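Local coordinates for DUF1460 domain-containing protein (Legionella pneumophila subsp. pneumophila, PDB 2IM9), which is of unknown function but is probably an N-acetylmuramoyl-L-alanine amidase-like hydrolase related to the papain-like cysteine peptidases, at residues S36-L41 / E112-C117; I222-L227 / D301-S306. All coordinates share one frame; numbering follows the deposited sequence. Where two conformers were deposited one is given.

Contact 1 (S36-L41 / E112-C117); sequences SSIRKL and ESFQEC
Ile38 meets Phe114 through the end of its longer branch: the methyl CD1 of Ile38 lies 3.5 Å from CE2 of the Phe114 ring and also touches the neighbouring ring carbons CD2 and CZ. With CG1 turned beside the backbone N of Ile38 (chi1 -67°), this branch then runs out extended and crosses the phenylalanine side chain at about a right angle. Both residues are buried, and Leu105 of helix 95-107 touches each of them, which makes the apolar pair part of a three-helix junction. Here helix 27-45, near the start of the modelled chain, packs against helix 111-122, in the part of the chain that matches the amidase-like family; the CA atoms of Ile38 and Phe114 are 8.6 Å apart, and the contacts between the two segments are all between side chains. One residue on, Arg39 bends at chi2 and chi3 and brings its guanidinium end-on to the carboxylate of Glu112. Glu112 is exposed and Arg39 partly so, in contrast to the buried Ile38 and Phe114. Arg39 NH1 donates to OE2 of Glu112 at 2.9 Å, and Arg39 NH2 donates to Glu112 OE1, also at 2.9 Å, with a weak third bond from NH2 to OE2. Both oxygens lie close to the guanidinium plane, yet the two planes are turned 35° apart: OE1 is approached on its syn side, whereas OE2 is met from above the carboxylate plane.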
loop_
_atom_site.group_PDB
_atom_site.type_symbol
_atom_site.label_atom_id
_atom_site.label_comp_id
_atom_site.label_asym_id
_atom_site.label_seq_id
_atom_site.Cartn_x
_atom_site.Cartn_y
_atom_site.Cartn_z
ATOM N N SER A 36 -5.642 -20.088 10.149
ATOM C CA SER A 36 -4.817 -21.275 10.328
ATOM C C SER A 36 -3.366 -21.004 9.907
ATOM O O SER A 36 -2.446 -21.292 10.668
ATOM C CB SER A 36 -5.441 -22.479 9.589
ATOM O OG SER A 36 -4.678 -23.648 9.806
ATOM N N SER A 37 -3.170 -20.397 8.731
ATOM C CA SER A 37 -1.829 -20.102 8.204
ATOM C C SER A 37 -1.042 -19.098 9.046
ATOM O O SER A 37 0.166 -19.264 9.268
ATOM C CB SER A 37 -1.926 -19.590 6.766
ATOM O OG SER A 37 -2.423 -20.605 5.919
ATOM N N ILE A 38 -1.727 -18.060 9.507
ATOM C CA ILE A 38 -1.112 -17.011 10.325
ATOM C C ILE A 38 -0.746 -17.526 11.722
ATOM O O ILE A 38 0.350 -17.239 12.222
ATOM C CB ILE A 38 -2.008 -15.760 10.370
ATOM C CG1 ILE A 38 -2.047 -15.143 8.956
ATOM C CG2 ILE A 38 -1.470 -14.749 11.378
ATOM C CD1 ILE A 38 -3.171 -14.100 8.729
ATOM N N ARG A 39 -1.654 -18.288 12.344
ATOM C CA ARG A 39 -1.349 -18.925 13.621
ATOM C C ARG A 39 -0.050 -19.710 13.503
ATOM O O ARG A 39 0.828 -19.582 14.360
ATOM C CB ARG A 39 -2.496 -19.848 14.067
ATOM C CG ARG A 39 -2.248 -20.572 15.373
ATOM C CD ARG A 39 -2.400 -19.605 16.529
ATOM N NE ARG A 39 -3.808 -19.385 16.875
ATOM C CZ ARG A 39 -4.250 -18.322 17.539
ATOM N NH1 ARG A 39 -5.535 -18.219 17.837
ATOM N NH2 ARG A 39 -3.405 -17.363 17.915
ATOM N N LYS A 40 0.064 -20.519 12.440
ATOM C CA LYS A 40 1.264 -21.332 12.203
ATOM C C LYS A 40 2.493 -20.492 11.938
ATOM O O LYS A 40 3.578 -20.814 12.434
ATOM C CB LYS A 40 1.066 -22.328 11.050
ATOM C CG LYS A 40 0.100 -23.459 11.374
ATOM C CD LYS A 40 -0.136 -24.359 10.165
ATOM C CE LYS A 40 -1.318 -25.307 10.405
ATOM N NZ LYS A 40 -1.293 -26.484 9.485
ATOM N N LEU A 41 2.334 -19.422 11.157
ATOM C CA LEU A 41 3.451 -18.529 10.881
ATOM C C LEU A 41 4.084 -18.051 12.180
ATOM O O LEU A 41 5.303 -18.131 12.343
ATOM C CB LEU A 41 3.030 -17.330 10.019
ATOM C CG LEU A 41 4.134 -16.298 9.751
ATOM C CD1 LEU A 41 5.318 -16.898 8.964
ATOM C CD2 LEU A 41 3.540 -15.129 9.003
ATOM N N GLU A 112 -4.083 -12.722 16.877
ATOM C CA GLU A 112 -4.943 -11.706 17.504
ATOM C C GLU A 112 -4.370 -10.282 17.366
ATOM O O GLU A 112 -5.093 -9.326 17.049
ATOM C CB GLU A 112 -5.158 -12.048 18.985
ATOM C CG GLU A 112 -5.892 -13.382 19.214
ATOM C CD GLU A 112 -5.014 -14.664 19.195
ATOM O OE1 GLU A 112 -3.779 -14.630 18.942
ATOM O OE2 GLU A 112 -5.608 -15.744 19.436
ATOM N N SER A 113 -3.067 -10.141 17.588
ATOM C CA SER A 113 -2.454 -8.813 17.496
ATOM C C SER A 113 -2.343 -8.417 16.020
ATOM O O SER A 113 -2.455 -7.239 15.697
ATOM C CB SER A 113 -1.101 -8.748 18.231
ATOM O OG SER A 113 -0.239 -9.779 17.778
ATOM N N PHE A 114 -2.138 -9.396 15.127
ATOM C CA PHE A 114 -2.142 -9.106 13.672
ATOM C C PHE A 114 -3.487 -8.507 13.243
ATOM O O PHE A 114 -3.546 -7.516 12.496
ATOM C CB PHE A 114 -1.849 -10.363 12.842
ATOM C CG PHE A 114 -2.362 -10.283 11.418
ATOM C CD1 PHE A 114 -1.664 -9.552 10.463
ATOM C CD2 PHE A 114 -3.553 -10.900 11.050
ATOM C CE1 PHE A 114 -2.127 -9.445 9.148
ATOM C CE2 PHE A 114 -4.020 -10.804 9.729
ATOM C CZ PHE A 114 -3.290 -10.083 8.788
ATOM N N GLN A 115 -4.571 -9.121 13.699
ATOM C CA GLN A 115 -5.900 -8.631 13.359
ATOM C C GLN A 115 -6.062 -7.174 13.780
ATOM O O GLN A 115 -6.538 -6.330 13.010
ATOM C CB GLN A 115 -6.949 -9.514 14.032
ATOM C CG GLN A 115 -7.156 -10.813 13.310
ATOM C CD GLN A 115 -7.922 -11.834 14.113
ATOM O OE1 GLN A 115 -8.103 -11.689 15.323
ATOM N NE2 GLN A 115 -8.339 -12.899 13.453
ATOM N N GLU A 116 -5.590 -6.858 14.983
ATOM C CA GLU A 116 -5.714 -5.515 15.526
ATOM C C GLU A 116 -4.836 -4.528 14.743
ATOM O O GLU A 116 -5.269 -3.427 14.392
ATOM C CB GLU A 116 -5.302 -5.533 16.994
ATOM C CG GLU A 116 -5.680 -4.273 17.734
ATOM N N CYS A 117 -3.603 -4.936 14.469
ATOM C CA CYS A 117 -2.659 -4.110 13.722
ATOM C C CYS A 117 -3.186 -3.834 12.315
ATOM O O CYS A 117 -3.082 -2.712 11.801
ATOM C CB CYS A 117 -1.292 -4.795 13.629
ATOM S SG CYS A 117 -0.306 -4.826 15.158
#

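Contact 2 (I222-L227 / D301-S306); sequences IPFTAL and DKARSS
Phe224 projects its ring from the first turn of helix 224-227 against the backbone and inner side chain of Arg304, where the CA atoms of the two residues come within 6.8 Å. CG of Phe224 stands beside its own backbone N (chi1 -67°), and this carries the ring across to the other segment. CD2 of Phe224 lies 4.0 Å from both CA and CG of Arg304, while CE2 approaches the backbone N of the same residue. Further out, CZ of Phe224 rests against CB of Ala303 at 4.2 Å. The arginine thus offers its aliphatic base to the ring, not its charge: the guanidinium plane is turned 80° from the ring plane, and the chain, bent at chi3, takes the head group to other partners. NH1 of Arg304 donates to OD1 of Asp301 at 2.8 Å, nearly in the guanidinium plane, in a salt bridge within the same segment, while NH2 hydrogen-bonds to OD1 of Asn231. With both terminal nitrogens engaged, the rotation of the head group is restrained. The backbone that meets the ring belongs to a type I beta turn from Ala303 to Ser306, closed by Ser306 N to Ala303 O at 3.0 Å. Pro223, at the N-cap position, marks the junction of strand 214-223 with helix 224-227; the contact therefore sets this strand-to-helix corner against Ala303 and Arg304, in the turn that follows on from helix 296-303, with Ile309 also touching Phe224 just ahead of strand 311-317, an antiparallel neighbour of strand 214-223.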
loop_
_atom_site.group_PDB
_atom_site.type_symbol
_atom_site.label_atom_id
_atom_site.label_comp_id
_atom_site.label_asym_id
_atom_site.label_seq_id
_atom_site.Cartn_x
_atom_site.Cartn_y
_atom_site.Cartn_z
ATOM N N ILE A 222 11.908 11.232 -5.145
ATOM C CA ILE A 222 13.205 11.340 -5.800
ATOM C C ILE A 222 12.926 11.154 -7.278
ATOM O O ILE A 222 12.405 10.112 -7.689
ATOM C CB ILE A 222 14.159 10.243 -5.344
ATOM C CG1 ILE A 222 14.380 10.307 -3.829
ATOM C CG2 ILE A 222 15.535 10.396 -6.022
ATOM C CD1 ILE A 222 15.121 9.098 -3.318
ATOM N N PRO A 223 13.257 12.166 -8.088
ATOM C CA PRO A 223 12.954 12.144 -9.516
ATOM C C PRO A 223 13.886 11.239 -10.326
ATOM O O PRO A 223 15.054 11.057 -9.954
ATOM C CB PRO A 223 13.198 13.598 -9.926
ATOM C CG PRO A 223 14.224 14.061 -9.022
ATOM C CD PRO A 223 13.922 13.424 -7.698
ATOM N N PHE A 224 13.378 10.720 -11.444
ATOM C CA PHE A 224 14.187 9.896 -12.343
ATOM C C PHE A 224 15.335 10.696 -12.946
ATOM O O PHE A 224 16.374 10.124 -13.294
ATOM C CB PHE A 224 13.349 9.263 -13.459
ATOM C CG PHE A 224 12.363 8.228 -12.984
ATOM C CD1 PHE A 224 12.625 7.440 -11.869
ATOM C CD2 PHE A 224 11.164 8.034 -13.679
ATOM C CE1 PHE A 224 11.713 6.482 -11.441
ATOM C CE2 PHE A 224 10.259 7.074 -13.279
ATOM C CZ PHE A 224 10.522 6.296 -12.139
ATOM N N THR A 225 15.156 12.008 -13.058
ATOM C CA THR A 225 16.233 12.872 -13.554
ATOM C C THR A 225 17.464 12.806 -12.637
ATOM O O THR A 225 18.596 13.076 -13.080
ATOM C CB THR A 225 15.775 14.332 -13.698
ATOM O OG1 THR A 225 15.277 14.801 -12.434
ATOM C CG2 THR A 225 14.692 14.435 -14.763
ATOM N N ALA A 226 17.246 12.451 -11.370
ATOM C CA ALA A 226 18.333 12.269 -10.407
ATOM C C ALA A 226 18.805 10.818 -10.379
ATOM O O ALA A 226 19.994 10.541 -10.432
ATOM C CB ALA A 226 17.894 12.719 -9.014
ATOM N N LEU A 227 17.858 9.890 -10.302
ATOM C CA LEU A 227 18.179 8.474 -10.158
ATOM C C LEU A 227 18.848 7.914 -11.402
ATOM O O LEU A 227 19.568 6.919 -11.325
ATOM C CB LEU A 227 16.916 7.669 -9.859
ATOM C CG LEU A 227 16.325 7.834 -8.462
ATOM C CD1 LEU A 227 14.976 7.126 -8.432
ATOM C CD2 LEU A 227 17.236 7.237 -7.399
ATOM N N ASP A 301 13.994 1.839 -14.511
ATOM C CA ASP A 301 14.533 2.209 -15.818
ATOM C C ASP A 301 13.450 2.041 -16.896
ATOM O O ASP A 301 13.277 2.909 -17.756
ATOM C CB ASP A 301 15.778 1.392 -16.152
ATOM C CG ASP A 301 16.403 1.809 -17.471
ATOM O OD1 ASP A 301 16.774 2.992 -17.612
ATOM O OD2 ASP A 301 16.489 0.949 -18.376
ATOM N N LYS A 302 12.715 0.935 -16.818
ATOM C CA LYS A 302 11.575 0.685 -17.705
ATOM C C LYS A 302 10.438 1.676 -17.453
ATOM O O LYS A 302 9.752 2.086 -18.388
ATOM C CB LYS A 302 11.056 -0.745 -17.535
ATOM C CG LYS A 302 12.061 -1.823 -17.906
ATOM C CD LYS A 302 11.512 -3.201 -17.567
ATOM C CE LYS A 302 12.480 -4.318 -17.974
ATOM N NZ LYS A 302 13.678 -4.390 -17.073
ATOM N N ALA A 303 10.243 2.063 -16.194
ATOM C CA ALA A 303 9.173 3.006 -15.839
ATOM C C ALA A 303 9.439 4.416 -16.360
ATOM O O ALA A 303 8.499 5.181 -16.577
ATOM C CB ALA A 303 8.938 3.021 -14.315
ATOM N N ARG A 304 10.715 4.747 -16.575
ATOM C CA ARG A 304 11.145 6.054 -17.114
ATOM C C ARG A 304 10.439 6.470 -18.393
ATOM O O ARG A 304 10.243 7.662 -18.630
ATOM C CB ARG A 304 12.645 6.049 -17.432
ATOM C CG ARG A 304 13.574 6.145 -16.274
ATOM C CD ARG A 304 14.978 5.749 -16.725
ATOM N NE ARG A 304 15.711 6.889 -17.258
ATOM C CZ ARG A 304 16.776 6.821 -18.055
ATOM N NH1 ARG A 304 17.262 5.657 -18.476
ATOM N NH2 ARG A 304 17.344 7.949 -18.450
ATOM N N SER A 305 10.101 5.498 -19.237
ATOM C CA SER A 305 9.506 5.792 -20.538
ATOM C C SER A 305 8.053 6.265 -20.401
ATOM O O SER A 305 7.470 6.814 -21.345
ATOM C CB SER A 305 9.619 4.594 -21.488
ATOM O OG SER A 305 9.082 3.423 -20.909
ATOM N N SER A 306 7.478 6.070 -19.218
ATOM C CA SER A 306 6.129 6.561 -18.933
ATOM C C SER A 306 6.031 8.092 -18.978
ATOM O O SER A 306 6.866 8.795 -18.404
ATOM C CB SER A 306 5.665 6.058 -17.562
ATOM O OG SER A 306 4.485 6.738 -17.152
#

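Contacts 1 and 2 lie on opposite sides of the chain's centre, their own centres 38 Å apart, and share no helix or strand. Each is partly buried, combining a buried aromatic with a more exposed charged residue, but the chemistry is divided differently. In contact 1, between two helices, the salt bridge itself spans the segments beside the apolar pair. Contact 2 joins a strand-to-helix corner to the turn at 303-306 beside the antiparallel sheet; no hydrogen bond crosses it, and its salt bridge stays within residues 301-306. Contact 1 also buries somewhat more surface, 176 against 135 Å², and its helix 111-122 is tied elsewhere by the Cys117-Cys327 disulfide.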